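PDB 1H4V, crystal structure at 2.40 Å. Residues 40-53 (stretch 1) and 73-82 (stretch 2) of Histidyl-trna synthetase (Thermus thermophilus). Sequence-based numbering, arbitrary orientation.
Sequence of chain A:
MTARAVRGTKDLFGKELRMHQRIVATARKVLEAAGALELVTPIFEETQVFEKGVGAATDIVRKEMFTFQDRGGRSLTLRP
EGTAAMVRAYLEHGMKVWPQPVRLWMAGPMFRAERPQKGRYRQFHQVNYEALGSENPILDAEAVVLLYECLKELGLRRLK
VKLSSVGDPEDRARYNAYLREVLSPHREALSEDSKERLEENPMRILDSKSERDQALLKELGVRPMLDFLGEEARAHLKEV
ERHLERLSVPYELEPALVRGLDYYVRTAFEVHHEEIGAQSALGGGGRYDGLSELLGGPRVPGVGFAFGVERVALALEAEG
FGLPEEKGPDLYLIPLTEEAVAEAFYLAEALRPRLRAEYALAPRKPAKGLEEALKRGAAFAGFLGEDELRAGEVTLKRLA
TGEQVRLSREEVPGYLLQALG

Stretch 1 40-53: VTPIFEETQVFEKG
Stretch 2 (73-82) GRSLTLRPEG

A short antiparallel β-ladder joins the two stretches, extended by a hydroxyl cluster, a packed phenylalanine and a salt bridge; the two stretches bury 857 Å² between them, both sides summed. The N-to-C directions of strands 44-46 and 75-78 make an angle of 144°, with Phe-44 opposite Leu-78 (CA-CA 4.2 Å) and Glu-46 opposite Leu-76 (CA-CA 4.6 Å). Glu-45 (φ/ψ -149/176) and Thr-77 (-134/136) form the hydrogen-bonded pair: Glu-45 N to Thr-77 O is 2.9 Å, Thr-77 N to Glu-45 O 2.7 Å. Arg-79 N to Ile-43 O (2.7 Å, 174°) and Thr-47 N to Ser-75 O (3.3 Å) flank it.

Phe-44 (-132/158, χ1 p) shares a sheet face with Leu-78; its CB lies 4.1 Å from Leu-78 CD1, and Leu-76 CD2 lies off-centre, 4.2 Å from its ring centroid. These side chains are buried and apolar; both leucines have χ1 -105°.

At Thr-47 (-47/-39, χ1 m) helical angles begin. Its OG1 hydrogen-bonds Ser-75 OG (χ1 t, 2.6 Å) and Thr-77 OG1 (χ1 m, 2.8 Å); short side chains keep these hydroxyls near the backbone.

Buried Phe-50 (χ1 m, χ2 116°) points toward stretch 2; Pro-80 CD sits over its face, 3.3 Å from the centroid, 4° off the normal. Arg-79's long side chain (t, t, m) reaches Thr-41, NH2 making a weak hydrogen bond to OG1 (3.0 Å). Lys-52 (m, m, t, t) reaches Glu-81 (p, t): NZ to OE1, 2.5 Å, a salt bridge.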

# COMPACT_ATOMS: atom_id res chain seq x y z
N VAL A 40 8.68 -0.38 -4.59
CA VAL A 40 7.78 -1.36 -3.97
C VAL A 40 8.19 -2.76 -4.45
O VAL A 40 8.11 -3.06 -5.64
CB VAL A 40 6.29 -1.13 -4.37
CG1 VAL A 40 5.42 -2.18 -3.68
CG2 VAL A 40 5.83 0.28 -3.96
N THR A 41 8.64 -3.61 -3.53
CA THR A 41 9.02 -4.96 -3.90
C THR A 41 7.85 -5.90 -3.68
O THR A 41 6.85 -5.53 -3.06
CB THR A 41 10.22 -5.47 -3.07
OG1 THR A 41 9.85 -5.57 -1.69
CG2 THR A 41 11.39 -4.52 -3.21
N PRO A 42 7.96 -7.14 -4.18
CA PRO A 42 6.86 -8.10 -4.00
C PRO A 42 6.67 -8.54 -2.55
O PRO A 42 7.57 -8.44 -1.73
CB PRO A 42 7.27 -9.26 -4.91
CG PRO A 42 8.00 -8.57 -6.01
CD PRO A 42 8.88 -7.61 -5.23
N ILE A 43 5.47 -9.03 -2.26
CA ILE A 43 5.15 -9.51 -0.93
C ILE A 43 5.97 -10.76 -0.59
O ILE A 43 6.32 -10.99 0.57
CB ILE A 43 3.65 -9.84 -0.83
CG1 ILE A 43 2.82 -8.55 -1.00
CG2 ILE A 43 3.35 -10.55 0.46
CD1 ILE A 43 2.99 -7.52 0.11
N PHE A 44 6.28 -11.58 -1.59
CA PHE A 44 7.09 -12.77 -1.36
C PHE A 44 8.22 -12.88 -2.37
O PHE A 44 8.15 -12.29 -3.46
CB PHE A 44 6.23 -14.05 -1.39
CG PHE A 44 5.46 -14.27 -2.67
CD1 PHE A 44 6.12 -14.53 -3.87
CD2 PHE A 44 4.07 -14.25 -2.67
CE1 PHE A 44 5.41 -14.76 -5.05
CE2 PHE A 44 3.35 -14.48 -3.84
CZ PHE A 44 4.02 -14.73 -5.04
N GLU A 45 9.25 -13.62 -2.01
CA GLU A 45 10.42 -13.82 -2.87
C GLU A 45 11.02 -15.19 -2.63
O GLU A 45 10.57 -15.94 -1.76
CB GLU A 45 11.48 -12.76 -2.57
CG GLU A 45 10.95 -11.36 -2.63
CD GLU A 45 11.93 -10.38 -3.23
OE1 GLU A 45 12.79 -10.81 -4.03
OE2 GLU A 45 11.82 -9.18 -2.91
N GLU A 46 12.04 -15.52 -3.41
CA GLU A 46 12.71 -16.80 -3.23
C GLU A 46 13.31 -16.74 -1.84
O GLU A 46 13.91 -15.74 -1.45
CB GLU A 46 13.82 -17.00 -4.24
CG GLU A 46 13.37 -17.24 -5.64
CD GLU A 46 14.49 -17.82 -6.47
OE1 GLU A 46 15.02 -18.88 -6.07
OE2 GLU A 46 14.84 -17.22 -7.52
N THR A 47 13.13 -17.82 -1.09
CA THR A 47 13.64 -17.94 0.27
C THR A 47 15.10 -17.51 0.44
O THR A 47 15.46 -16.89 1.43
CB THR A 47 13.47 -19.38 0.75
OG1 THR A 47 12.08 -19.68 0.81
CG2 THR A 47 14.10 -19.59 2.10
N GLN A 48 15.94 -17.84 -0.54
CA GLN A 48 17.35 -17.49 -0.44
C GLN A 48 17.61 -15.99 -0.34
O GLN A 48 18.65 -15.58 0.15
CB GLN A 48 18.11 -18.07 -1.64
CG GLN A 48 17.60 -17.64 -2.99
CD GLN A 48 18.35 -18.30 -4.12
OE1 GLN A 48 19.57 -18.19 -4.21
NE2 GLN A 48 17.62 -18.99 -4.99
N VAL A 49 16.66 -15.18 -0.78
CA VAL A 49 16.85 -13.74 -0.72
C VAL A 49 16.97 -13.31 0.74
O VAL A 49 17.76 -12.42 1.08
CB VAL A 49 15.67 -13.00 -1.37
CG1 VAL A 49 15.74 -11.52 -1.05
CG2 VAL A 49 15.71 -13.23 -2.86
N PHE A 50 16.23 -14.01 1.60
CA PHE A 50 16.20 -13.68 3.02
C PHE A 50 17.03 -14.53 3.97
O PHE A 50 16.98 -14.29 5.18
CB PHE A 50 14.74 -13.63 3.48
CG PHE A 50 13.92 -12.62 2.74
CD1 PHE A 50 12.84 -13.02 1.95
CD2 PHE A 50 14.23 -11.27 2.80
CE1 PHE A 50 12.10 -12.08 1.23
CE2 PHE A 50 13.50 -10.33 2.09
CZ PHE A 50 12.44 -10.73 1.31
N GLU A 51 17.79 -15.49 3.45
CA GLU A 51 18.64 -16.32 4.31
C GLU A 51 19.87 -15.47 4.66
O GLU A 51 20.44 -14.80 3.80
CB GLU A 51 19.04 -17.61 3.58
CG GLU A 51 17.83 -18.47 3.20
CD GLU A 51 18.20 -19.81 2.56
OE1 GLU A 51 19.01 -19.82 1.61
OE2 GLU A 51 17.68 -20.85 3.02
N LYS A 52 20.26 -15.48 5.93
CA LYS A 52 21.38 -14.66 6.39
C LYS A 52 22.77 -15.30 6.33
O LYS A 52 23.77 -14.63 6.61
CB LYS A 52 21.12 -14.18 7.82
CG LYS A 52 19.75 -13.56 7.99
CD LYS A 52 19.51 -12.46 6.98
CE LYS A 52 18.09 -11.93 7.08
NZ LYS A 52 17.79 -10.97 5.98
N GLY A 53 22.84 -16.57 5.98
CA GLY A 53 24.14 -17.23 5.92
C GLY A 53 24.11 -18.58 6.60
O GLY A 53 23.12 -18.95 7.23
N GLY A 73 7.76 -26.51 -6.78
CA GLY A 73 8.75 -26.83 -5.77
C GLY A 73 9.62 -25.68 -5.29
O GLY A 73 10.25 -25.79 -4.23
N ARG A 74 9.66 -24.59 -6.05
CA ARG A 74 10.48 -23.44 -5.67
C ARG A 74 10.10 -22.93 -4.28
O ARG A 74 8.92 -22.73 -3.98
CB ARG A 74 10.30 -22.31 -6.69
CG ARG A 74 11.58 -21.59 -7.08
CD ARG A 74 12.10 -22.09 -8.41
NE ARG A 74 12.77 -21.03 -9.17
CZ ARG A 74 13.03 -21.09 -10.47
NH1 ARG A 74 12.69 -22.16 -11.17
NH2 ARG A 74 13.63 -20.07 -11.07
N SER A 75 11.10 -22.73 -3.44
CA SER A 75 10.85 -22.24 -2.09
C SER A 75 10.56 -20.73 -2.15
O SER A 75 11.32 -19.97 -2.73
CB SER A 75 12.06 -22.50 -1.19
OG SER A 75 11.77 -22.19 0.16
N LEU A 76 9.45 -20.32 -1.55
CA LEU A 76 9.03 -18.92 -1.53
C LEU A 76 8.85 -18.47 -0.08
O LEU A 76 8.43 -19.24 0.77
CB LEU A 76 7.71 -18.77 -2.28
CG LEU A 76 7.68 -18.16 -3.69
CD1 LEU A 76 8.77 -18.71 -4.57
CD2 LEU A 76 6.31 -18.42 -4.31
N THR A 77 9.18 -17.20 0.19
CA THR A 77 9.05 -16.66 1.54
C THR A 77 8.40 -15.28 1.59
O THR A 77 8.71 -14.40 0.78
CB THR A 77 10.45 -16.59 2.25
OG1 THR A 77 10.88 -17.92 2.60
CG2 THR A 77 10.39 -15.74 3.50
N LEU A 78 7.49 -15.10 2.53
CA LEU A 78 6.80 -13.82 2.72
C LEU A 78 7.84 -12.84 3.27
O LEU A 78 8.55 -13.15 4.22
CB LEU A 78 5.66 -14.00 3.73
CG LEU A 78 4.21 -14.04 3.22
CD1 LEU A 78 4.11 -14.86 1.97
CD2 LEU A 78 3.31 -14.60 4.30
N ARG A 79 7.92 -11.67 2.65
CA ARG A 79 8.88 -10.64 3.05
C ARG A 79 8.94 -10.38 4.57
O ARG A 79 7.97 -9.92 5.17
CB ARG A 79 8.55 -9.33 2.35
CG ARG A 79 9.53 -8.22 2.62
CD ARG A 79 8.84 -6.88 2.51
NE ARG A 79 8.45 -6.59 1.14
CZ ARG A 79 7.35 -5.92 0.81
NH1 ARG A 79 6.54 -5.48 1.76
NH2 ARG A 79 7.09 -5.67 -0.46
N PRO A 80 10.09 -10.69 5.21
CA PRO A 80 10.30 -10.50 6.65
C PRO A 80 11.05 -9.21 6.98
O PRO A 80 11.04 -8.75 8.12
CB PRO A 80 11.12 -11.72 7.02
CG PRO A 80 12.04 -11.81 5.86
CD PRO A 80 11.13 -11.58 4.65
N GLU A 81 11.71 -8.64 5.98
CA GLU A 81 12.50 -7.42 6.14
C GLU A 81 12.52 -6.69 4.81
O GLU A 81 12.15 -7.25 3.78
CB GLU A 81 13.94 -7.75 6.54
CG GLU A 81 14.69 -8.50 5.45
CD GLU A 81 16.20 -8.40 5.59
OE1 GLU A 81 16.73 -8.80 6.65
OE2 GLU A 81 16.86 -7.91 4.64
N GLY A 82 12.99 -5.45 4.81
CA GLY A 82 13.03 -4.70 3.57
C GLY A 82 14.37 -4.61 2.88
O GLY A 82 14.43 -4.64 1.64